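Local coordinates for uncharacterized protein (Legionella longbeachae NSW150, PDB 4JZA) that probably hydrolyses the phosphate ester of phosphatidylinositol 3-phosphate, acting as a bacterial phosphoinositide phosphatase at the interface between pathogen and host lipid metabolism, at residues A[131-135]-A[316-321]; A[184-189]-A[305-311]; A[342-346]-A[392-396]. Residue numbers count along the deposited sequence, not the author numbering.

Interaction 1. Residues A[131-135]-A[316-321]; sequences EAEQY and HQQFFL
Both segments are helical: 131-135 is a piece of helix 122-140 and 316-321 of helix 315-325. They run nearly parallel, with a signed crossing angle of -26° and axes 10.0 Å apart at closest approach. Glu131 lies level with Gln317 (CA-CA 7.5 Å) and Tyr135 with Phe320 (CA-CA 6.3 Å), so one helical turn on each side makes the contact. Tyr135 and Phe320, both chi1 m, lead the apolar part. The Phe320 CB methylene sits over the face of the Tyr135 ring, 3.6 Å from the centroid in a CH-pi contact, and the two rings meet obliquely at 57°. Ala132 CA lies 4.1 Å from the centroid of the Phe320 ring, over its face, and Tyr135 CE2 is 4.0 Å from Leu321 CB. A row of hydrogen bonds runs beside these rings. Glu131, with an m, t side chain, accepts two at OE1, from His316 NE2 (chi1 p) at 2.8 Å and from Gln317 NE2 at 2.7 Å. The other end of the same amide, Gln317 OE1, takes a very short bond of 2.4 Å from Tyr135 OH and is also bonded to Thr344. Phe58 and Leu59 of helix 41-62 touch the apolar part. Within this alpha/beta protein, helices 122-140 and 315-325 thus pack at a shallow crossing angle, joined by aromatic CH-pi contacts and a hydrogen-bond chain of Glu131, Gln317 and Tyr135, with a His-carboxylate bond at its glutamate end.

Interaction 2. Residues A[184-189]-A[305-311]; sequences KKYPKT and SLPQWYW
Lys184 is the first residue beyond helix 172-183, which ends in a Schellman motif with Lys185, at positive phi, as C-prime. The side chain of Lys184, chi2 and chi3 t, brings its CE to 3.6 Å from Ser305 CB. Tyr186, also at positive phi, points its CA-CB bond away from 305-311, and its side chain touches Glu322 and Leu325 of helix 315-325; Tyr186 O accepts Lys188 NZ at 2.7 Å, an ammonium that also forms a salt bridge with Glu322. Pro187 (phi/psi -62/146) starts an extended run and fits its CG against Leu306 CD1 (3.5 Å) and Trp311 CH2 (3.9 Å). Pro187 O receives Tyr310 OH at 2.7 Å, the tyrosine reaching across with chi1 t. Lys188 O lies 3.7 Å from Trp311 CZ3, at the ring edge. Thr189, nearest Trp311 (CA-CA 5.5 Å), donates OG1 to Trp311 O at 2.7 Å. Both cross-segment hydrogen bonds run from a side-chain hydroxyl to a backbone carbonyl, so the loop after helix 172-183 and the short helix 308-311 are tied main chain to side chain in both directions.

Interaction 3. Residues A[342-346]-A[392-396]; sequences HRTLP and QRHSD
Helix 388-402 presents 392-396 to the irregular loop 342-346, with His394 and Pro346 closest at 4.4 Å between CA atoms. Arg393 (chi1 t, chi2 p) brings CG to 4.1 Å from Pro346 CB, and Pro346 CG lies over one face of the Arg393 guanidinium, whose charge is paired with Glu177. His394 (chi1 m, chi2 -107°) makes the main contact. Pro346 CB sits 3.7 Å from the centroid of the His394 imidazole, 4° off the normal, a CH-pi contact over the ring face; His394 CE1 comes within 3.2 Å of Leu345 C and 3.4 Å of Pro346 N. The loop leads from helix 315-325 into strand 352-359 of the mixed sheet of this alpha/beta fold, so His394 joins the loop before that strand to the helix that follows strand 365-374. No direct hydrogen bond joins the two segments; two waters do the work instead. Water 1 is hydrogen-bonded to His394 ND1 at 2.7 Å, donates to Leu345 O at 3.0 Å and accepts a weak bond from Arg343 NH1 at 2.7 Å. Water 2 donates to Thr344 O at 2.7 Å and is hydrogen-bonded to His394 NE2 at 2.9 Å. Beyond the histidine, Asp396 forms a salt bridge with Arg454 of helix 441-454.

How the interactions relate
Interactions 1 and 3 are buried, whereas interaction 2 is partly exposed and lies farther from the centre of the chain. Their chemistry differs, though not simply with burial: direct side-chain bonds beside aromatic packing in interaction 1, hydroxyl-to-carbonyl ties in interaction 2, and water bridges around one histidine in interaction 3. Helices 308-311 and 315-325 follow each other and carry interactions 2 and 1, and Gln318 OE1 probably hydrogen-bonds Thr189 N (2.9 Å) between them. Gln317 OE1 likewise reaches Thr344 OG1 (2.6 Å), linking interaction 1 to the loop of interaction 3. Trp309 closes the triangle, its CD1 3.7 Å from Pro346 CG and 3.3 Å from Arg393 NH1.

Interaction 1. Residues A[131-135]-A[316-321]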
loop_
_atom_site.group_PDB
_atom_site.type_symbol
_atom_site.label_atom_id
_atom_site.label_comp_id
_atom_site.label_asym_id
_atom_site.label_seq_id
_atom_site.Cartn_x
_atom_site.Cartn_y
_atom_site.Cartn_z
ATOM N N GLU A 131 -0.566 -2.399 -4.507
ATOM C CA GLU A 131 -1.682 -3.121 -3.798
ATOM C C GLU A 131 -1.611 -4.614 -3.993
ATOM O O GLU A 131 -1.881 -5.373 -3.069
ATOM C CB GLU A 131 -3.082 -2.535 -4.157
ATOM C CG GLU A 131 -3.257 -1.117 -3.613
ATOM C CD GLU A 131 -4.408 -0.328 -4.196
ATOM O OE1 GLU A 131 -5.569 -0.784 -4.240
ATOM O OE2 GLU A 131 -4.187 0.799 -4.613
ATOM N N ALA A 132 -1.194 -5.060 -5.158
ATOM C CA ALA A 132 -0.894 -6.490 -5.308
ATOM C C ALA A 132 0.169 -6.947 -4.327
ATOM O O ALA A 132 0.055 -7.996 -3.769
ATOM C CB ALA A 132 -0.472 -6.837 -6.733
ATOM N N GLU A 133 1.189 -6.157 -4.078
ATOM C CA GLU A 133 2.190 -6.585 -3.116
ATOM C C GLU A 133 1.594 -6.757 -1.712
ATOM O O GLU A 133 1.944 -7.674 -0.997
ATOM C CB GLU A 133 3.322 -5.577 -3.048
ATOM C CG GLU A 133 4.515 -6.104 -2.267
ATOM C CD GLU A 133 5.487 -5.028 -1.805
ATOM O OE1 GLU A 133 6.609 -5.452 -1.503
ATOM O OE2 GLU A 133 5.159 -3.806 -1.734
ATOM N N GLN A 134 0.703 -5.859 -1.320
ATOM C CA GLN A 134 0.097 -5.907 -0.012
ATOM C C GLN A 134 -0.703 -7.169 0.200
ATOM O O GLN A 134 -0.551 -7.821 1.204
ATOM C CB GLN A 134 -0.842 -4.711 0.123
ATOM C CG GLN A 134 -0.179 -3.330 0.164
ATOM C CD GLN A 134 -1.223 -2.251 0.177
ATOM O OE1 GLN A 134 -2.316 -2.522 0.415
ATOM N NE2 GLN A 134 -0.900 -1.077 0.029
ATOM N N TYR A 135 -1.575 -7.493 -0.759
ATOM C CA TYR A 135 -2.361 -8.731 -0.732
ATOM C C TYR A 135 -1.422 -9.949 -0.854
ATOM O O TYR A 135 -1.645 -10.942 -0.154
ATOM C CB TYR A 135 -3.459 -8.766 -1.794
ATOM C CG TYR A 135 -4.669 -7.988 -1.410
ATOM C CD1 TYR A 135 -4.774 -6.660 -1.719
ATOM C CD2 TYR A 135 -5.738 -8.588 -0.777
ATOM C CE1 TYR A 135 -5.883 -5.927 -1.362
ATOM C CE2 TYR A 135 -6.857 -7.869 -0.415
ATOM C CZ TYR A 135 -6.899 -6.537 -0.708
ATOM O OH TYR A 135 -7.967 -5.787 -0.360
ATOM N N HIS A 316 -10.159 -4.006 -8.459
ATOM C CA HIS A 316 -8.926 -4.746 -8.339
ATOM C C HIS A 316 -8.733 -5.298 -6.914
ATOM O O HIS A 316 -8.312 -6.454 -6.740
ATOM C CB HIS A 316 -7.707 -3.951 -8.889
ATOM C CG HIS A 316 -7.405 -2.685 -8.162
ATOM N ND1 HIS A 316 -7.837 -1.456 -8.603
ATOM C CD2 HIS A 316 -6.718 -2.456 -7.021
ATOM C CE1 HIS A 316 -7.442 -0.519 -7.762
ATOM N NE2 HIS A 316 -6.762 -1.100 -6.788
ATOM N N GLN A 317 -9.074 -4.512 -5.897
ATOM C CA GLN A 317 -8.911 -5.016 -4.550
ATOM C C GLN A 317 -9.748 -6.306 -4.417
ATOM O O GLN A 317 -9.318 -7.264 -3.794
ATOM C CB GLN A 317 -9.353 -3.976 -3.492
ATOM C CG GLN A 317 -8.396 -2.811 -3.301
ATOM C CD GLN A 317 -7.580 -2.841 -2.023
ATOM O OE1 GLN A 317 -7.918 -3.480 -1.009
ATOM N NE2 GLN A 317 -6.506 -2.125 -2.063
ATOM N N GLN A 318 -10.934 -6.317 -5.010
ATOM C CA GLN A 318 -11.874 -7.437 -4.833
ATOM C C GLN A 318 -11.303 -8.694 -5.463
ATOM O O GLN A 318 -11.332 -9.760 -4.837
ATOM C CB GLN A 318 -13.252 -7.103 -5.348
ATOM C CG GLN A 318 -13.801 -5.815 -4.743
ATOM C CD GLN A 318 -15.268 -5.540 -5.054
ATOM O OE1 GLN A 318 -15.684 -5.340 -6.190
ATOM N NE2 GLN A 318 -16.046 -5.506 -4.031
ATOM N N PHE A 319 -10.706 -8.552 -6.639
ATOM C CA PHE A 319 -10.038 -9.681 -7.263
ATOM C C PHE A 319 -8.850 -10.103 -6.442
ATOM O O PHE A 319 -8.589 -11.283 -6.341
ATOM C CB PHE A 319 -9.567 -9.385 -8.684
ATOM C CG PHE A 319 -10.641 -9.499 -9.734
ATOM C CD1 PHE A 319 -11.104 -10.741 -10.143
ATOM C CD2 PHE A 319 -11.141 -8.371 -10.354
ATOM C CE1 PHE A 319 -12.048 -10.863 -11.139
ATOM C CE2 PHE A 319 -12.094 -8.479 -11.354
ATOM C CZ PHE A 319 -12.538 -9.731 -11.756
ATOM N N PHE A 320 -8.133 -9.158 -5.844
ATOM C CA PHE A 320 -6.998 -9.516 -4.994
ATOM C C PHE A 320 -7.525 -10.265 -3.776
ATOM O O PHE A 320 -6.982 -11.315 -3.387
ATOM C CB PHE A 320 -6.215 -8.286 -4.523
ATOM C CG PHE A 320 -5.496 -7.517 -5.612
ATOM C CD1 PHE A 320 -5.289 -8.034 -6.852
ATOM C CD2 PHE A 320 -4.997 -6.258 -5.342
ATOM C CE1 PHE A 320 -4.619 -7.298 -7.809
ATOM C CE2 PHE A 320 -4.329 -5.519 -6.275
ATOM C CZ PHE A 320 -4.140 -6.030 -7.518
ATOM N N LEU A 321 -8.586 -9.752 -3.165
ATOM C CA LEU A 321 -9.132 -10.437 -1.991
ATOM C C LEU A 321 -9.534 -11.854 -2.361
ATOM O O LEU A 321 -9.170 -12.814 -1.674
ATOM C CB LEU A 321 -10.334 -9.675 -1.403
ATOM C CG LEU A 321 -10.980 -10.201 -0.123
ATOM C CD1 LEU A 321 -9.954 -10.341 0.966
ATOM C CD2 LEU A 321 -12.077 -9.218 0.316
#

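Interaction 2. Residues A[184-189]-A[305-311]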
loop_
_atom_site.group_PDB
_atom_site.type_symbol
_atom_site.label_atom_id
_atom_site.label_comp_id
_atom_site.label_asym_id
_atom_site.label_seq_id
_atom_site.Cartn_x
_atom_site.Cartn_y
_atom_site.Cartn_z
ATOM N N LYS A 184 -20.722 -16.619 -2.184
ATOM C CA LYS A 184 -21.386 -15.913 -3.276
ATOM C C LYS A 184 -20.508 -15.765 -4.480
ATOM O O LYS A 184 -20.866 -15.081 -5.446
ATOM C CB LYS A 184 -21.974 -14.575 -2.793
ATOM C CG LYS A 184 -22.972 -14.821 -1.674
ATOM C CD LYS A 184 -23.797 -13.626 -1.284
ATOM C CE LYS A 184 -24.624 -13.977 -0.038
ATOM N NZ LYS A 184 -25.942 -14.611 -0.365
ATOM N N LYS A 185 -19.368 -16.450 -4.456
ATOM C CA LYS A 185 -18.430 -16.416 -5.575
ATOM C C LYS A 185 -17.932 -15.007 -5.902
ATOM O O LYS A 185 -17.871 -14.653 -7.068
ATOM C CB LYS A 185 -19.064 -17.012 -6.831
ATOM C CG LYS A 185 -20.043 -18.121 -6.532
ATOM C CD LYS A 185 -19.555 -19.482 -6.944
ATOM C CE LYS A 185 -20.568 -20.520 -6.481
ATOM N NZ LYS A 185 -20.913 -21.476 -7.563
ATOM N N TYR A 186 -17.599 -14.201 -4.892
ATOM C CA TYR A 186 -16.808 -13.012 -5.130
ATOM C C TYR A 186 -17.485 -12.035 -6.079
ATOM O O TYR A 186 -16.856 -11.578 -7.044
ATOM C CB TYR A 186 -15.440 -13.416 -5.719
ATOM C CG TYR A 186 -14.805 -14.564 -4.976
ATOM C CD1 TYR A 186 -14.246 -14.369 -3.726
ATOM C CD2 TYR A 186 -14.801 -15.856 -5.493
ATOM C CE1 TYR A 186 -13.666 -15.412 -3.020
ATOM C CE2 TYR A 186 -14.229 -16.912 -4.785
ATOM C CZ TYR A 186 -13.647 -16.677 -3.539
ATOM O OH TYR A 186 -13.090 -17.695 -2.765
ATOM N N PRO A 187 -18.760 -11.692 -5.816
ATOM C CA PRO A 187 -19.360 -10.683 -6.683
ATOM C C PRO A 187 -18.606 -9.353 -6.570
ATOM O O PRO A 187 -18.071 -9.020 -5.517
ATOM C CB PRO A 187 -20.772 -10.552 -6.146
ATOM C CG PRO A 187 -20.633 -10.837 -4.713
ATOM C CD PRO A 187 -19.569 -11.904 -4.608
ATOM N N LYS A 188 -18.538 -8.646 -7.681
ATOM C CA LYS A 188 -17.833 -7.400 -7.775
ATOM C C LYS A 188 -18.776 -6.243 -7.736
ATOM O O LYS A 188 -19.957 -6.365 -8.026
ATOM C CB LYS A 188 -17.103 -7.348 -9.090
ATOM C CG LYS A 188 -16.152 -8.513 -9.314
ATOM C CD LYS A 188 -15.195 -8.673 -8.139
ATOM C CE LYS A 188 -14.129 -9.688 -8.483
ATOM N NZ LYS A 188 -14.705 -11.058 -8.580
ATOM N N THR A 189 -18.259 -5.083 -7.387
ATOM C CA THR A 189 -19.154 -3.964 -7.220
ATOM C C THR A 189 -19.601 -3.522 -8.602
ATOM O O THR A 189 -18.779 -3.372 -9.474
ATOM C CB THR A 189 -18.518 -2.844 -6.423
ATOM O OG1 THR A 189 -18.115 -3.368 -5.137
ATOM C CG2 THR A 189 -19.548 -1.718 -6.276
ATOM N N SER A 305 -26.759 -8.517 1.072
ATOM C CA SER A 305 -26.211 -9.805 1.550
ATOM C C SER A 305 -24.742 -9.774 1.995
ATOM O O SER A 305 -24.318 -10.625 2.756
ATOM C CB SER A 305 -26.329 -10.842 0.444
ATOM O OG SER A 305 -27.674 -11.169 0.265
ATOM N N LEU A 306 -23.970 -8.843 1.444
ATOM C CA LEU A 306 -22.592 -8.659 1.796
ATOM C C LEU A 306 -22.419 -7.297 2.447
ATOM O O LEU A 306 -23.183 -6.399 2.254
ATOM C CB LEU A 306 -21.731 -8.765 0.564
ATOM C CG LEU A 306 -21.709 -10.181 0.039
ATOM C CD1 LEU A 306 -21.005 -10.239 -1.324
ATOM C CD2 LEU A 306 -21.052 -11.094 1.060
ATOM N N PRO A 307 -21.394 -7.154 3.245
ATOM C CA PRO A 307 -21.193 -5.922 3.990
ATOM C C PRO A 307 -20.721 -4.738 3.169
ATOM O O PRO A 307 -20.005 -4.893 2.188
ATOM C CB PRO A 307 -20.121 -6.309 4.974
ATOM C CG PRO A 307 -19.357 -7.383 4.263
ATOM C CD PRO A 307 -20.346 -8.163 3.497
ATOM N N GLN A 308 -21.138 -3.552 3.603
ATOM C CA GLN A 308 -20.867 -2.301 2.900
ATOM C C GLN A 308 -19.364 -2.018 2.752
ATOM O O GLN A 308 -18.938 -1.493 1.740
ATOM C CB GLN A 308 -21.593 -1.179 3.623
ATOM C CG GLN A 308 -21.634 0.154 2.921
ATOM C CD GLN A 308 -22.321 1.216 3.781
ATOM O OE1 GLN A 308 -22.427 1.077 5.006
ATOM N NE2 GLN A 308 -22.777 2.291 3.148
ATOM N N TRP A 309 -18.541 -2.397 3.723
ATOM C CA TRP A 309 -17.110 -2.259 3.534
ATOM C C TRP A 309 -16.602 -2.997 2.305
ATOM O O TRP A 309 -15.640 -2.578 1.701
ATOM C CB TRP A 309 -16.316 -2.677 4.763
ATOM C CG TRP A 309 -16.320 -4.103 5.128
ATOM C CD1 TRP A 309 -16.961 -4.655 6.174
ATOM C CD2 TRP A 309 -15.590 -5.147 4.502
ATOM N NE1 TRP A 309 -16.690 -5.990 6.243
ATOM C CE2 TRP A 309 -15.855 -6.317 5.206
ATOM C CE3 TRP A 309 -14.722 -5.208 3.408
ATOM C CZ2 TRP A 309 -15.286 -7.563 4.844
ATOM C CZ3 TRP A 309 -14.152 -6.455 3.050
ATOM C CH2 TRP A 309 -14.434 -7.596 3.772
ATOM N N TYR A 310 -17.230 -4.100 1.937
ATOM C CA TYR A 310 -16.781 -4.888 0.802
ATOM C C TYR A 310 -17.091 -4.126 -0.461
ATOM O O TYR A 310 -16.231 -4.006 -1.341
ATOM C CB TYR A 310 -17.461 -6.253 0.782
ATOM C CG TYR A 310 -17.130 -7.050 -0.403
ATOM C CD1 TYR A 310 -15.854 -7.576 -0.559
ATOM C CD2 TYR A 310 -18.075 -7.290 -1.400
ATOM C CE1 TYR A 310 -15.521 -8.318 -1.685
ATOM C CE2 TYR A 310 -17.742 -8.036 -2.531
ATOM C CZ TYR A 310 -16.459 -8.550 -2.673
ATOM O OH TYR A 310 -16.080 -9.297 -3.787
ATOM N N TRP A 311 -18.293 -3.559 -0.547
ATOM C CA TRP A 311 -18.734 -2.927 -1.809
ATOM C C TRP A 311 -17.957 -1.659 -2.199
ATOM O O TRP A 311 -17.925 -1.287 -3.352
ATOM C CB TRP A 311 -20.248 -2.620 -1.784
ATOM C CG TRP A 311 -21.154 -3.840 -1.659
ATOM C CD1 TRP A 311 -22.012 -4.095 -0.655
ATOM C CD2 TRP A 311 -21.270 -4.941 -2.577
ATOM N NE1 TRP A 311 -22.649 -5.287 -0.876
ATOM C CE2 TRP A 311 -22.217 -5.817 -2.058
ATOM C CE3 TRP A 311 -20.684 -5.247 -3.799
ATOM C CZ2 TRP A 311 -22.573 -6.988 -2.693
ATOM C CZ3 TRP A 311 -21.052 -6.420 -4.440
ATOM C CH2 TRP A 311 -21.990 -7.259 -3.900
#

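Interaction 3. Residues A[342-346]-A[392-396]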
loop_
_atom_site.group_PDB
_atom_site.type_symbol
_atom_site.label_atom_id
_atom_site.label_comp_id
_atom_site.label_asym_id
_atom_site.label_seq_id
_atom_site.Cartn_x
_atom_site.Cartn_y
_atom_site.Cartn_z
ATOM N N HIS A 342 -2.087 -1.221 4.066
ATOM C CA HIS A 342 -3.226 -1.935 3.616
ATOM C C HIS A 342 -4.380 -1.588 4.533
ATOM O O HIS A 342 -4.761 -2.372 5.393
ATOM C CB HIS A 342 -2.941 -3.441 3.643
ATOM C CG HIS A 342 -4.001 -4.239 2.964
ATOM N ND1 HIS A 342 -3.789 -5.457 2.420
ATOM C CD2 HIS A 342 -5.299 -3.980 2.760
ATOM C CE1 HIS A 342 -4.899 -5.889 1.851
ATOM N NE2 HIS A 342 -5.841 -5.028 2.085
ATOM N N ARG A 343 -4.991 -0.435 4.287
ATOM C CA ARG A 343 -6.049 0.045 5.186
ATOM C C ARG A 343 -7.457 0.080 4.596
ATOM O O ARG A 343 -8.293 0.914 5.001
ATOM C CB ARG A 343 -5.599 1.403 5.726
ATOM C CG ARG A 343 -4.142 1.340 6.157
ATOM C CD ARG A 343 -4.023 0.449 7.383
ATOM N NE ARG A 343 -4.373 1.266 8.522
ATOM C CZ ARG A 343 -5.458 1.136 9.212
ATOM N NH1 ARG A 343 -6.274 0.154 8.965
ATOM N NH2 ARG A 343 -5.711 1.970 10.183
ATOM N N THR A 344 -7.705 -0.829 3.638
ATOM C CA THR A 344 -8.976 -0.951 2.953
ATOM C C THR A 344 -9.904 -2.044 3.535
ATOM O O THR A 344 -11.075 -2.138 3.151
ATOM C CB THR A 344 -8.753 -1.254 1.468
ATOM O OG1 THR A 344 -7.907 -2.386 1.319
ATOM C CG2 THR A 344 -8.113 -0.105 0.797
ATOM N N LEU A 345 -9.388 -2.855 4.465
ATOM C CA LEU A 345 -10.181 -3.891 5.104
ATOM C C LEU A 345 -10.271 -3.554 6.591
ATOM O O LEU A 345 -9.339 -3.013 7.191
ATOM C CB LEU A 345 -9.523 -5.240 4.904
ATOM C CG LEU A 345 -9.229 -5.669 3.454
ATOM C CD1 LEU A 345 -8.406 -6.956 3.455
ATOM C CD2 LEU A 345 -10.508 -5.928 2.692
ATOM N N PRO A 346 -11.413 -3.861 7.210
ATOM C CA PRO A 346 -11.683 -3.367 8.549
ATOM C C PRO A 346 -11.120 -4.247 9.652
ATOM O O PRO A 346 -11.839 -4.726 10.490
ATOM C CB PRO A 346 -13.212 -3.325 8.585
ATOM C CG PRO A 346 -13.631 -4.426 7.694
ATOM C CD PRO A 346 -12.577 -4.559 6.633
ATOM N N GLN A 392 -16.559 4.175 10.123
ATOM C CA GLN A 392 -16.757 3.795 11.522
ATOM C C GLN A 392 -16.673 2.284 11.772
ATOM O O GLN A 392 -16.375 1.851 12.872
ATOM C CB GLN A 392 -18.113 4.309 12.014
ATOM C CG GLN A 392 -18.208 5.830 12.060
ATOM C CD GLN A 392 -19.576 6.355 12.548
ATOM O OE1 GLN A 392 -19.890 7.529 12.374
ATOM N NE2 GLN A 392 -20.382 5.488 13.165
ATOM N N ARG A 393 -17.015 1.470 10.794
ATOM C CA ARG A 393 -16.879 0.038 10.986
ATOM C C ARG A 393 -15.385 -0.235 11.148
ATOM O O ARG A 393 -15.019 -1.027 11.993
ATOM C CB ARG A 393 -17.480 -0.746 9.817
ATOM C CG ARG A 393 -17.048 -2.192 9.687
ATOM C CD ARG A 393 -17.527 -3.017 10.835
ATOM N NE ARG A 393 -16.888 -4.326 10.777
ATOM C CZ ARG A 393 -17.267 -5.311 9.985
ATOM N NH1 ARG A 393 -18.314 -5.161 9.185
ATOM N NH2 ARG A 393 -16.628 -6.471 10.024
ATOM N N HIS A 394 -14.537 0.432 10.349
ATOM C CA HIS A 394 -13.076 0.370 10.510
ATOM C C HIS A 394 -12.573 0.828 11.896
ATOM O O HIS A 394 -11.846 0.089 12.584
ATOM C CB HIS A 394 -12.381 1.177 9.407
ATOM C CG HIS A 394 -12.385 0.502 8.082
ATOM N ND1 HIS A 394 -11.254 -0.063 7.541
ATOM C CD2 HIS A 394 -13.381 0.270 7.197
ATOM C CE1 HIS A 394 -11.550 -0.592 6.365
ATOM N NE2 HIS A 394 -12.835 -0.413 6.135
ATOM N N SER A 395 -12.934 2.041 12.302
ATOM C CA SER A 395 -12.449 2.530 13.572
ATOM C C SER A 395 -12.999 1.718 14.735
ATOM O O SER A 395 -12.257 1.314 15.631
ATOM C CB SER A 395 -12.707 4.026 13.719
ATOM O OG SER A 395 -14.085 4.312 13.761
ATOM N N ASP A 396 -14.282 1.395 14.708
ATOM C CA ASP A 396 -14.868 0.610 15.818
ATOM C C ASP A 396 -14.217 -0.757 15.906
ATOM O O ASP A 396 -13.749 -1.188 16.965
ATOM C CB ASP A 396 -16.390 0.352 15.648
ATOM C CG ASP A 396 -17.282 1.608 15.803
ATOM O OD1 ASP A 396 -16.944 2.572 16.534
ATOM O OD2 ASP A 396 -18.366 1.583 15.174
HETATM O O HOH W 1 -8.863 -0.466 8.748
HETATM O O HOH W 2 -13.625 -1.313 3.512
#